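Local coordinates for enoyl-CoA hydratase (Mycobacterium thermoresistibile, PDB 3T3W) that probably catalyses the hydration of 2-enoyl-CoA thioesters to 3-hydroxyacyl-CoA in lipid metabolism, as a crotonase-family lyase, at the interface of chains A and B and the interface of chains A and C. Coordinates in Å, arbitrary orientation; residue numbers count along the deposited sequence, not the author numbering. Chains: chain A/B/C, Enoyl-CoA hydratase.

Contact 1: the interface of chains A and B. Residues chain A 254, 257-258, 261-262; chain B 93-96, 260.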
ATOM      1  N   THR A 254       6.449  22.800   3.404  1.00 14.12           N
ATOM      2  CA  THR A 254       7.827  23.192   3.078  1.00 14.88           C
ATOM      3  C   THR A 254       7.844  24.424   2.130  1.00 15.44           C
ATOM      4  O   THR A 254       8.797  25.211   2.127  1.00 17.08           O
ATOM      5  CB  THR A 254       8.690  22.036   2.489  1.00 15.17           C
ATOM      6  OG1 THR A 254       8.233  21.690   1.179  1.00 15.10           O
ATOM      7  CG2 THR A 254       8.680  20.802   3.374  1.00 14.57           C
ATOM      8  N   GLY A 257       7.393  27.196   4.434  1.00 19.23           N
ATOM      9  CA  GLY A 257       8.689  27.278   5.144  1.00 19.59           C
ATOM     10  C   GLY A 257       9.735  28.054   4.327  1.00 20.32           C
ATOM     11  O   GLY A 257      10.495  28.898   4.862  1.00 20.05           O
ATOM     12  N   ASN A 258       9.790  27.766   3.031  1.00 19.68           N
ATOM     13  CA  ASN A 258      10.801  28.417   2.208  1.00 20.61           C
ATOM     14  C   ASN A 258      10.470  29.905   1.950  1.00 21.21           C
ATOM     15  O   ASN A 258      11.349  30.783   2.003  1.00 21.48           O
ATOM     16  CB  ASN A 258      10.966  27.679   0.887  1.00 20.37           C
ATOM     17  CG  ASN A 258      12.085  28.254   0.081  1.00 21.23           C
ATOM     18  OD1 ASN A 258      13.224  28.241   0.525  1.00 21.26           O
ATOM     19  ND2 ASN A 258      11.764  28.781  -1.105  1.00 21.03           N
ATOM     20  N   SER A 261      11.457  31.928   4.854  1.00 30.46           N
ATOM     21  CA  SER A 261      12.908  32.032   4.957  1.00 30.60           C
ATOM     22  C   SER A 261      13.471  33.050   3.966  1.00 33.04           C
ATOM     23  O   SER A 261      14.553  33.588   4.198  1.00 34.05           O
ATOM     24  CB  SER A 261      13.589  30.666   4.749  1.00 28.34           C
ATOM     25  OG  SER A 261      13.641  30.263   3.377  1.00 25.01           O
ATOM     26  N   VAL A 262      12.757  33.307   2.867  1.00 35.44           N
ATOM     27  CA  VAL A 262      13.216  34.293   1.869  1.00 39.49           C
ATOM     28  C   VAL A 262      12.790  35.701   2.311  1.00 45.37           C
ATOM     29  O   VAL A 262      13.630  36.604   2.421  1.00 47.06           O
ATOM     30  CB  VAL A 262      12.681  33.972   0.436  1.00 39.70           C
ATOM     31  CG1 VAL A 262      12.957  35.126  -0.543  1.00 40.12           C
ATOM     32  CG2 VAL A 262      13.265  32.651  -0.082  1.00 37.04           C
TER
ATOM     33  N   LEU B  93      20.304  32.342   4.169  1.00 37.86           N
ATOM     34  CA  LEU B  93      20.020  30.907   4.242  1.00 36.90           C
ATOM     35  C   LEU B  93      18.517  30.675   4.021  1.00 35.47           C
ATOM     36  O   LEU B  93      17.675  31.365   4.610  1.00 37.78           O
ATOM     37  CB  LEU B  93      20.454  30.304   5.578  1.00 38.07           C
ATOM     38  CG  LEU B  93      20.644  28.783   5.517  1.00 38.63           C
ATOM     39  CD1 LEU B  93      21.940  28.442   4.788  1.00 39.12           C
ATOM     40  CD2 LEU B  93      20.625  28.168   6.913  1.00 41.06           C
ATOM     41  N   THR B  94      18.192  29.731   3.137  1.00 30.69           N
ATOM     42  CA  THR B  94      16.792  29.453   2.769  1.00 27.04           C
ATOM     43  C   THR B  94      16.487  27.977   3.044  1.00 23.51           C
ATOM     44  O   THR B  94      17.391  27.140   3.053  1.00 21.76           O
ATOM     45  CB  THR B  94      16.582  29.734   1.272  1.00 27.68           C
ATOM     46  OG1 THR B  94      17.452  28.851   0.527  1.00 27.63           O
ATOM     47  CG2 THR B  94      16.884  31.244   0.940  1.00 28.98           C
ATOM     48  N   LEU B  95      15.211  27.638   3.249  1.00 20.93           N
ATOM     49  CA  LEU B  95      14.855  26.248   3.400  1.00 19.68           C
ATOM     50  C   LEU B  95      15.212  25.465   2.133  1.00 19.93           C
ATOM     51  O   LEU B  95      15.615  24.311   2.225  1.00 20.88           O
ATOM     52  CB  LEU B  95      13.383  26.056   3.716  1.00 18.88           C
ATOM     53  CG  LEU B  95      12.925  24.629   4.045  1.00 18.93           C
ATOM     54  CD1 LEU B  95      13.727  23.985   5.193  1.00 17.80           C
ATOM     55  CD2 LEU B  95      11.430  24.627   4.382  1.00 17.91           C
ATOM     56  N   GLU B  96      15.058  26.078   0.962  1.00 20.28           N
ATOM     57  CA  GLU B  96      15.392  25.391  -0.296  1.00 21.87           C
ATOM     58  C   GLU B  96      16.835  24.841  -0.242  1.00 21.71           C
ATOM     59  O   GLU B  96      17.111  23.721  -0.702  1.00 20.59           O
ATOM     60  CB  GLU B  96      15.224  26.350  -1.496  1.00 23.52           C
ATOM     61  CG  GLU B  96      15.861  25.811  -2.784  1.00 26.45           C
ATOM     62  CD  GLU B  96      15.692  26.750  -3.977  1.00 28.80           C
ATOM     63  OE1 GLU B  96      15.513  27.969  -3.759  1.00 30.78           O
ATOM     64  OE2 GLU B  96      15.752  26.263  -5.140  1.00 32.23           O
ATOM     65  N   MET B 260      13.806  28.158  11.425  1.00 27.67           N
ATOM     66  CA  MET B 260      14.222  29.381  10.703  1.00 30.89           C
ATOM     67  C   MET B 260      13.228  30.535  10.910  1.00 32.17           C
ATOM     68  O   MET B 260      13.649  31.699  11.094  1.00 32.69           O
ATOM     69  CB  MET B 260      14.388  29.093   9.201  1.00 30.82           C
ATOM     70  CG  MET B 260      15.507  28.101   8.916  1.00 34.82           C
ATOM     71  SD  MET B 260      15.550  27.574   7.191  1.00 40.11           S
ATOM     72  CE  MET B 260      16.434  29.000   6.568  1.00 38.75           C
TER
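A:Ser261 and A:Asn258 reach from one face of a helix to the start of a helix in chain B. The backbone N of B:Leu95 donates to the hydroxyl OG of A:Ser261 at 3.1 Å, in a fairly straight bond. The next amide, N of B:Glu96, donates to the side-chain amide oxygen OD1 of A:Asn258 at 2.9 Å. Its N-H comes in from above the plane of the asparagine amide, about 45° out of it, and so misses the lone-pair directions. Two successive amides of the first turn of helix 95-115 are thus capped by the partner chain. The positive end of that helix dipole may strengthen both bonds.

The hydroxyl of A:Ser261 is also bonded within its own chain. Its OG donates to the backbone O of A:Asn258 at 2.7 Å. A chi1 of 77° points OG back to that O, while the oxygen still accepts from B:Leu95. The CG of A:Asn258 is anti to its backbone N (chi1 -175°), which carries the amide out to chain B.

CD2 of B:Leu95 lies 3.9 Å from CA of A:Gly257, and its CB packs on CA of A:Asn258. The methyl CE of B:Met260 touches CB of A:Ser261 at 3.8 Å. A:Val262 and B:Thr94 lie side by side through their CG2 methyls.

The patch sets the C-terminal part of helix 241-262 of chain A against the start of helix 95-115 of chain B. B:Met260 comes from helix 241-262 of chain B, and the two-fold interface repeats the patch with chains exchanged.

Contact 2: the interface of chains A and C. Residues chain A 224-225, 227-229, 231-232; chain C 155, 160, 180-181.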
ATOM      1  N   ALA A 224     -27.636   1.895   1.700  1.00  9.40           N
ATOM      2  CA  ALA A 224     -26.983   1.516   0.451  1.00  9.11           C
ATOM      3  C   ALA A 224     -26.213   2.665  -0.215  1.00  8.64           C
ATOM      4  O   ALA A 224     -25.133   2.455  -0.760  1.00  8.38           O
ATOM      5  CB  ALA A 224     -28.000   0.915  -0.495  1.00  9.63           C
ATOM      6  N   LEU A 225     -26.748   3.888  -0.186  1.00  8.47           N
ATOM      7  CA  LEU A 225     -25.970   5.043  -0.618  1.00  8.27           C
ATOM      8  C   LEU A 225     -24.700   5.205   0.221  1.00  8.05           C
ATOM      9  O   LEU A 225     -23.618   5.430  -0.307  1.00  7.90           O
ATOM     10  CB  LEU A 225     -26.806   6.321  -0.547  1.00  8.61           C
ATOM     11  CG  LEU A 225     -28.000   6.441  -1.530  1.00  8.91           C
ATOM     12  CD1 LEU A 225     -28.887   7.664  -1.194  1.00  9.43           C
ATOM     13  CD2 LEU A 225     -27.558   6.462  -2.982  1.00  8.89           C
ATOM     14  N   GLN A 227     -22.992   2.953   1.846  1.00  7.41           N
ATOM     15  CA  GLN A 227     -22.021   1.901   1.625  1.00  7.10           C
ATOM     16  C   GLN A 227     -21.478   1.874   0.194  1.00  6.91           C
ATOM     17  O   GLN A 227     -20.364   1.429  -0.043  1.00  6.62           O
ATOM     18  CB  GLN A 227     -22.576   0.570   2.075  1.00  7.22           C
ATOM     19  CG  GLN A 227     -22.813   0.420   3.588  1.00  7.48           C
ATOM     20  CD  GLN A 227     -21.584   0.754   4.434  1.00  7.73           C
ATOM     21  OE1 GLN A 227     -21.224   1.934   4.559  1.00  7.79           O
ATOM     22  NE2 GLN A 227     -20.921  -0.256   4.970  1.00  7.65           N
ATOM     23  N   ALA A 228     -22.269   2.336  -0.761  1.00  6.78           N
ATOM     24  CA  ALA A 228     -21.742   2.608  -2.115  1.00  6.73           C
ATOM     25  C   ALA A 228     -20.629   3.640  -2.100  1.00  6.65           C
ATOM     26  O   ALA A 228     -19.564   3.464  -2.737  1.00  6.42           O
ATOM     27  CB  ALA A 228     -22.853   3.019  -3.090  1.00  6.98           C
ATOM     28  N   LYS A 229     -20.862   4.736  -1.382  1.00  6.52           N
ATOM     29  CA  LYS A 229     -19.864   5.734  -1.162  1.00  6.55           C
ATOM     30  C   LYS A 229     -18.636   5.167  -0.475  1.00  6.58           C
ATOM     31  O   LYS A 229     -17.498   5.455  -0.885  1.00  6.44           O
ATOM     32  CB  LYS A 229     -20.443   6.879  -0.321  1.00  6.75           C
ATOM     33  CG  LYS A 229     -19.456   8.009  -0.079  1.00  6.82           C
ATOM     34  CD  LYS A 229     -20.136   9.197   0.586  1.00  7.21           C
ATOM     35  CE  LYS A 229     -19.140  10.312   0.864  1.00  7.25           C
ATOM     36  NZ  LYS A 229     -19.792  11.672   0.789  1.00  7.17           N
ATOM     37  N   ALA A 231     -17.628   2.012  -0.435  1.00  6.70           N
ATOM     38  CA  ALA A 231     -16.961   1.057  -1.356  1.00  6.64           C
ATOM     39  C   ALA A 231     -15.905   1.786  -2.206  1.00  6.34           C
ATOM     40  O   ALA A 231     -14.733   1.373  -2.301  1.00  5.99           O
ATOM     41  CB  ALA A 231     -18.004   0.347  -2.234  1.00  6.62           C
ATOM     42  N   VAL A 232     -16.294   2.931  -2.742  1.00  6.09           N
ATOM     43  CA  VAL A 232     -15.379   3.713  -3.563  1.00  6.03           C
ATOM     44  C   VAL A 232     -14.327   4.439  -2.735  1.00  6.18           C
ATOM     45  O   VAL A 232     -13.116   4.349  -3.039  1.00  6.31           O
ATOM     46  CB  VAL A 232     -16.157   4.673  -4.457  1.00  6.12           C
ATOM     47  CG1 VAL A 232     -15.208   5.577  -5.244  1.00  6.02           C
ATOM     48  CG2 VAL A 232     -17.090   3.885  -5.413  1.00  6.16           C
TER
ATOM     49  N   VAL C 155     -27.887  -0.870  -5.554  1.00 10.26           N
ATOM     50  CA  VAL C 155     -28.288   0.051  -4.456  1.00 10.78           C
ATOM     51  C   VAL C 155     -29.800  -0.008  -4.215  1.00 11.76           C
ATOM     52  O   VAL C 155     -30.254   0.100  -3.080  1.00 11.57           O
ATOM     53  CB  VAL C 155     -27.755   1.463  -4.710  1.00 11.32           C
ATOM     54  CG1 VAL C 155     -28.469   2.551  -3.877  1.00 11.70           C
ATOM     55  CG2 VAL C 155     -26.247   1.477  -4.491  1.00 10.89           C
ATOM     56  N   GLY C 160     -24.358  -1.882  -1.500  1.00  9.62           N
ATOM     57  CA  GLY C 160     -23.379  -0.927  -2.035  1.00  9.29           C
ATOM     58  C   GLY C 160     -22.525  -1.478  -3.184  1.00  9.18           C
ATOM     59  O   GLY C 160     -21.301  -1.547  -3.070  1.00  9.57           O
ATOM     60  N   LEU C 180     -23.500   3.921  -9.228  1.00  7.99           N
ATOM     61  CA  LEU C 180     -24.041   3.218  -8.084  1.00  8.33           C
ATOM     62  C   LEU C 180     -25.194   3.990  -7.441  1.00  8.49           C
ATOM     63  O   LEU C 180     -26.220   3.385  -7.073  1.00  8.55           O
ATOM     64  CB  LEU C 180     -22.962   2.920  -7.023  1.00  8.21           C
ATOM     65  CG  LEU C 180     -21.962   1.857  -7.475  1.00  8.51           C
ATOM     66  CD1 LEU C 180     -20.784   1.797  -6.480  1.00  8.32           C
ATOM     67  CD2 LEU C 180     -22.722   0.515  -7.587  1.00  8.35           C
ATOM     68  N   PHE C 181     -25.000   5.286  -7.281  1.00  8.41           N
ATOM     69  CA  PHE C 181     -25.982   6.138  -6.610  1.00  8.79           C
ATOM     70  C   PHE C 181     -27.269   6.249  -7.430  1.00  9.02           C
ATOM     71  O   PHE C 181     -28.346   6.390  -6.869  1.00  9.68           O
ATOM     72  CB  PHE C 181     -25.463   7.576  -6.395  1.00  9.09           C
ATOM     73  CG  PHE C 181     -24.335   7.746  -5.408  1.00  9.10           C
ATOM     74  CD1 PHE C 181     -24.003   6.791  -4.444  1.00  9.27           C
ATOM     75  CD2 PHE C 181     -23.651   8.980  -5.377  1.00  9.54           C
ATOM     76  CE1 PHE C 181     -22.943   7.028  -3.555  1.00  9.30           C
ATOM     77  CE2 PHE C 181     -22.613   9.219  -4.483  1.00  9.33           C
ATOM     78  CZ  PHE C 181     -22.271   8.260  -3.555  1.00  9.22           C
TER
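A:Leu225 and C:Phe181 cross obliquely where two subunits of this crotonase-family protein meet. The leucine methyl CD2 comes to 3.9 Å from ring atom CD1 of C:Phe181. CG of A:Leu225 is anti to its carbonyl carbon (chi1 -67°), and the CD2 branch reaches this ring atom next to CG.

The far end of the same ring meets A:Lys229, one turn further along helix 222-238. CB of A:Lys229 lies in the ring plane, at the edge, 4.0 Å from CZ. The contact is made by the base of the lysine chain. CG of C:Phe181 is anti to its own carbonyl carbon (chi1 -68°), which turns the ring from helix 173-182 towards the chain A helix. Ring atom CE1 also approaches the backbone O of A:Leu225 at 3.7 Å. Across this patch the N and O atoms of the two chains stay beyond bonding distance, and the grip is by van der Waals contact.

A:Ala228 lies at the middle of the patch. Its short methyl CB packs against CB of C:Leu180, also in helix 173-182, at 3.9 Å. It also meets the CG2 methyl of C:Val155, in 3-10 helix 154-157. The other branch of that valine, CG1, touches CB of A:Ala224 at 3.8 Å. The two valine methyls therefore meet alanines one turn apart.

C:Gly160 has no side chain, and the helix backbone comes close: CA of C:Gly160 is 3.9 Å from CA of A:Ala228. Further along the helix, CB of A:Ala231 faces O of C:Gly160 at 3.9 Å.

The centres of contact 1 and contact 2, taken over their C-alpha atoms, lie about 45 Å apart. They have no residue in common. On chain A they use consecutive elements: helix 222-238 serves contact 2 and helix 241-262 serves contact 1. One C-terminal helical region thus reaches two neighbours, chain C and chain B. Contact 1 belongs to a two-fold symmetric interface, so its twin recurs with the chains exchanged. The interface of contact 2 is not an exact two-fold. The deposited assembly has six copies. Crotonase-family enzymes commonly form hexamers as dimers of trimers, so both contacts probably help hold the working assembly.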